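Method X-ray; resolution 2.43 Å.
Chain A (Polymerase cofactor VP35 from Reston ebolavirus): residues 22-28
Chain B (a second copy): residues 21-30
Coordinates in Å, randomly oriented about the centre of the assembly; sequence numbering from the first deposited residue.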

# COMPACT_ATOMS: atom_id res chain seq x y z
N ALA A 22 9.41 4.00 -20.08
CA ALA A 22 9.67 3.40 -18.76
C ALA A 22 8.87 4.10 -17.64
O ALA A 22 8.26 3.42 -16.80
N ILE A 23 8.87 5.43 -17.64
CA ILE A 23 8.03 6.20 -16.71
C ILE A 23 6.53 5.83 -16.85
O ILE A 23 5.83 5.71 -15.85
N GLU A 24 6.06 5.65 -18.08
CA GLU A 24 4.66 5.29 -18.34
C GLU A 24 4.30 3.90 -17.83
O GLU A 24 3.19 3.71 -17.29
N ALA A 25 5.20 2.94 -18.02
CA ALA A 25 5.03 1.59 -17.48
C ALA A 25 4.98 1.61 -15.94
O ALA A 25 4.27 0.81 -15.33
N LEU A 26 5.73 2.53 -15.34
CA LEU A 26 5.67 2.75 -13.89
C LEU A 26 4.28 3.28 -13.44
O LEU A 26 3.69 2.73 -12.50
N GLU A 27 3.75 4.29 -14.15
CA GLU A 27 2.38 4.83 -13.92
C GLU A 27 1.30 3.74 -14.01
O GLU A 27 0.41 3.68 -13.18
N ASN A 28 1.40 2.89 -15.02
CA ASN A 28 0.48 1.75 -15.16
C ASN A 28 0.52 0.83 -13.96
O ASN A 28 -0.51 0.42 -13.44
N ALA B 21 8.50 16.18 -13.77
CA ALA B 21 7.18 16.39 -13.20
C ALA B 21 6.45 15.06 -13.05
O ALA B 21 5.80 14.82 -12.04
N ALA B 22 6.58 14.20 -14.06
CA ALA B 22 5.98 12.87 -14.01
C ALA B 22 6.53 11.98 -12.87
O ALA B 22 5.79 11.19 -12.31
N ILE B 23 7.81 12.12 -12.54
CA ILE B 23 8.42 11.38 -11.43
C ILE B 23 7.92 11.89 -10.07
O ILE B 23 7.51 11.10 -9.21
N GLU B 24 7.99 13.19 -9.88
CA GLU B 24 7.45 13.85 -8.69
C GLU B 24 5.97 13.54 -8.46
O GLU B 24 5.55 13.40 -7.31
N ALA B 25 5.20 13.40 -9.54
CA ALA B 25 3.78 13.05 -9.45
C ALA B 25 3.55 11.61 -9.00
O ALA B 25 2.54 11.31 -8.34
N LEU B 26 4.46 10.72 -9.39
CA LEU B 26 4.47 9.34 -8.89
C LEU B 26 4.84 9.30 -7.41
O LEU B 26 4.33 8.46 -6.68
N GLU B 27 5.72 10.21 -6.97
CA GLU B 27 6.08 10.30 -5.56
C GLU B 27 4.88 10.69 -4.69
O GLU B 27 4.67 10.11 -3.62
N ASN B 28 4.13 11.68 -5.15
CA ASN B 28 2.93 12.14 -4.45
C ASN B 28 1.88 11.05 -4.34
O ASN B 28 1.22 10.94 -3.31
N ARG B 29 1.73 10.24 -5.38
CA ARG B 29 0.83 9.09 -5.31
C ARG B 29 1.26 8.08 -4.24
O ARG B 29 0.41 7.54 -3.54
N LEU B 30 2.56 7.84 -4.10
CA LEU B 30 3.07 6.96 -3.04
C LEU B 30 2.89 7.56 -1.64
O LEU B 30 2.50 6.84 -0.73

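The polar link between these two helices runs through a single water, since no direct hydrogen bond joins the stretches. Water 1 donates to the carboxylate of A:Glu27, 2.6 Å from water O to A:Glu27 OE2, and to the backbone carbonyl of B:Ala22, 2.7 Å from water O to B:Ala22 O. Both protein atoms are acceptors and could not bond to one another; a water giving one hydrogen to each resolves the mismatch. That carbonyl also accepts the helical bond from B:Leu26, at 3.2 Å from B:Leu26 N to B:Ala22 O, so the water shares an acceptor already used within the helix.

The backbones set the frame for this arrangement. The helix axes run nearly parallel, inclined by 19° with a closest approach of 10.7 Å, and the nearest CA pairs are A:Ile23 with B:Ile23 (7.4 Å, CA to CA) and A:Glu27 with B:Leu26 (7.1 Å, CA to CA). The register therefore matches like with like at position 23 but is offset by one residue further along, and the two copies contribute differently to the contact.

The apolar part is built from A:Ile23, A:Leu26, B:Ala22, B:Ile23 and B:Leu26. A:Ile23 points toward the partner helix with chi1 m and chi2 t. Its CG2 lies 3.9 Å from B:Ala22 CB, and its CG1 lies 3.8 Å from B:Ile23 CD1. The two isoleucines differ in conformation: B:Ile23 directs its CA-to-CB bond sideways, yet with chi1 and chi2 both m its end comes nearer and CD1 reaches its counterpart. The leucines differ as well. A:Leu26 is t, p and B:Leu26 is m, t; both point toward the opposing helix, and A:Leu26 CD2 meets B:Leu26 CD1 at 3.6 Å, the closest direct contact between the stretches. The same B:Leu26 CD1 is a looser 4.5 Å from A:Ile23 CG2, while B:Leu26 CD2 packs 3.7 Å from A:Glu27 CG.

A:Glu27 thus works along its length. Its CA-to-CB bond points sideways, and chi1 m with chi2 t extends the chain so that its methylene covers B:Leu26 while its carboxylate meets the water. A:Glu27 OE2 also sits 4.1 Å from B:Ala22 CB, a contact without hydrogen-bonding character. At 66 Å² each, A:Glu27 and B:Leu26 have the largest areas covered by the other stretch, out of 315 Å² buried in total.

B:Arg29 points toward chain A with chi1 m, chi2 t, chi3 p and chi4 -179°. Its NH2 approaches A:Glu27 O to 3.7 Å, with the carbonyl oblique to the guanidinium, and NH1 lies 4.3 Å from A:Glu27 CB. Neither approach is a hydrogen bond; B:Arg29 NE and NH2 are satisfied elsewhere in the structure. A:Glu24 and A:Asn28 point away from chain B and take no part.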

# COMPACT_ATOMS: atom_id res chain seq x y z
CB ALA A 22 11.16 3.41 -18.45
CB ILE A 23 8.25 7.72 -16.85
CG1 ILE A 23 9.61 8.10 -16.25
CG2 ILE A 23 7.15 8.52 -16.14
CD1 ILE A 23 10.01 9.54 -16.48
CB GLU A 24 4.33 5.40 -19.83
CG GLU A 24 4.32 6.83 -20.32
CD GLU A 24 3.98 6.96 -21.79
OE1 GLU A 24 4.00 5.93 -22.52
OE2 GLU A 24 3.71 8.12 -22.21
CB ALA A 25 6.13 0.67 -17.96
CB LEU A 26 6.81 3.70 -13.47
CG LEU A 26 7.27 3.78 -12.01
CD1 LEU A 26 7.59 2.42 -11.42
CD2 LEU A 26 8.49 4.67 -11.94
CB GLU A 27 2.04 5.95 -14.91
CG GLU A 27 2.87 7.22 -14.79
CD GLU A 27 2.70 8.19 -15.96
OE1 GLU A 27 2.08 7.85 -17.00
OE2 GLU A 27 3.21 9.32 -15.85
CB ASN A 28 0.81 0.92 -16.40
CG ASN A 28 0.51 1.65 -17.69
OD1 ASN A 28 -0.14 2.70 -17.68
ND2 ASN A 28 1.00 1.10 -18.81
CB ALA B 21 6.36 17.35 -14.05
CB ALA B 22 6.12 12.18 -15.36
CB ILE B 23 9.96 11.47 -11.48
CG1 ILE B 23 10.52 10.73 -12.70
CG2 ILE B 23 10.60 10.96 -10.18
CD1 ILE B 23 10.28 9.24 -12.72
CB GLU B 24 7.69 15.36 -8.77
CG GLU B 24 9.14 15.75 -8.54
CD GLU B 24 9.55 17.08 -9.17
OE1 GLU B 24 8.67 17.80 -9.71
OE2 GLU B 24 10.77 17.42 -9.12
CB ALA B 25 3.10 13.28 -10.79
CB LEU B 26 5.45 8.46 -9.67
CG LEU B 26 5.14 8.14 -11.14
CD1 LEU B 26 6.39 7.62 -11.83
CD2 LEU B 26 4.04 7.10 -11.28
CB GLU B 27 7.21 11.30 -5.33
CG GLU B 27 7.87 11.19 -3.95
CD GLU B 27 8.53 12.48 -3.51
OE1 GLU B 27 9.09 13.20 -4.36
OE2 GLU B 27 8.51 12.77 -2.30
CB ASN B 28 2.31 13.36 -5.13
CG ASN B 28 3.18 14.59 -5.04
OD1 ASN B 28 3.92 14.78 -4.07
ND2 ASN B 28 3.09 15.45 -6.05
CB ARG B 29 0.65 8.44 -6.69
CG ARG B 29 -0.23 9.28 -7.61
CD ARG B 29 -0.08 8.91 -9.08
NE ARG B 29 -0.67 7.61 -9.36
CZ ARG B 29 -0.68 7.01 -10.55
NH1 ARG B 29 -0.12 7.58 -11.61
NH2 ARG B 29 -1.25 5.82 -10.68
CB LEU B 30 4.53 6.57 -3.29
CG LEU B 30 4.83 5.78 -4.58
CD1 LEU B 30 6.31 5.44 -4.65
CD2 LEU B 30 4.02 4.50 -4.71
O HOH W 1 3.43 10.57 -13.54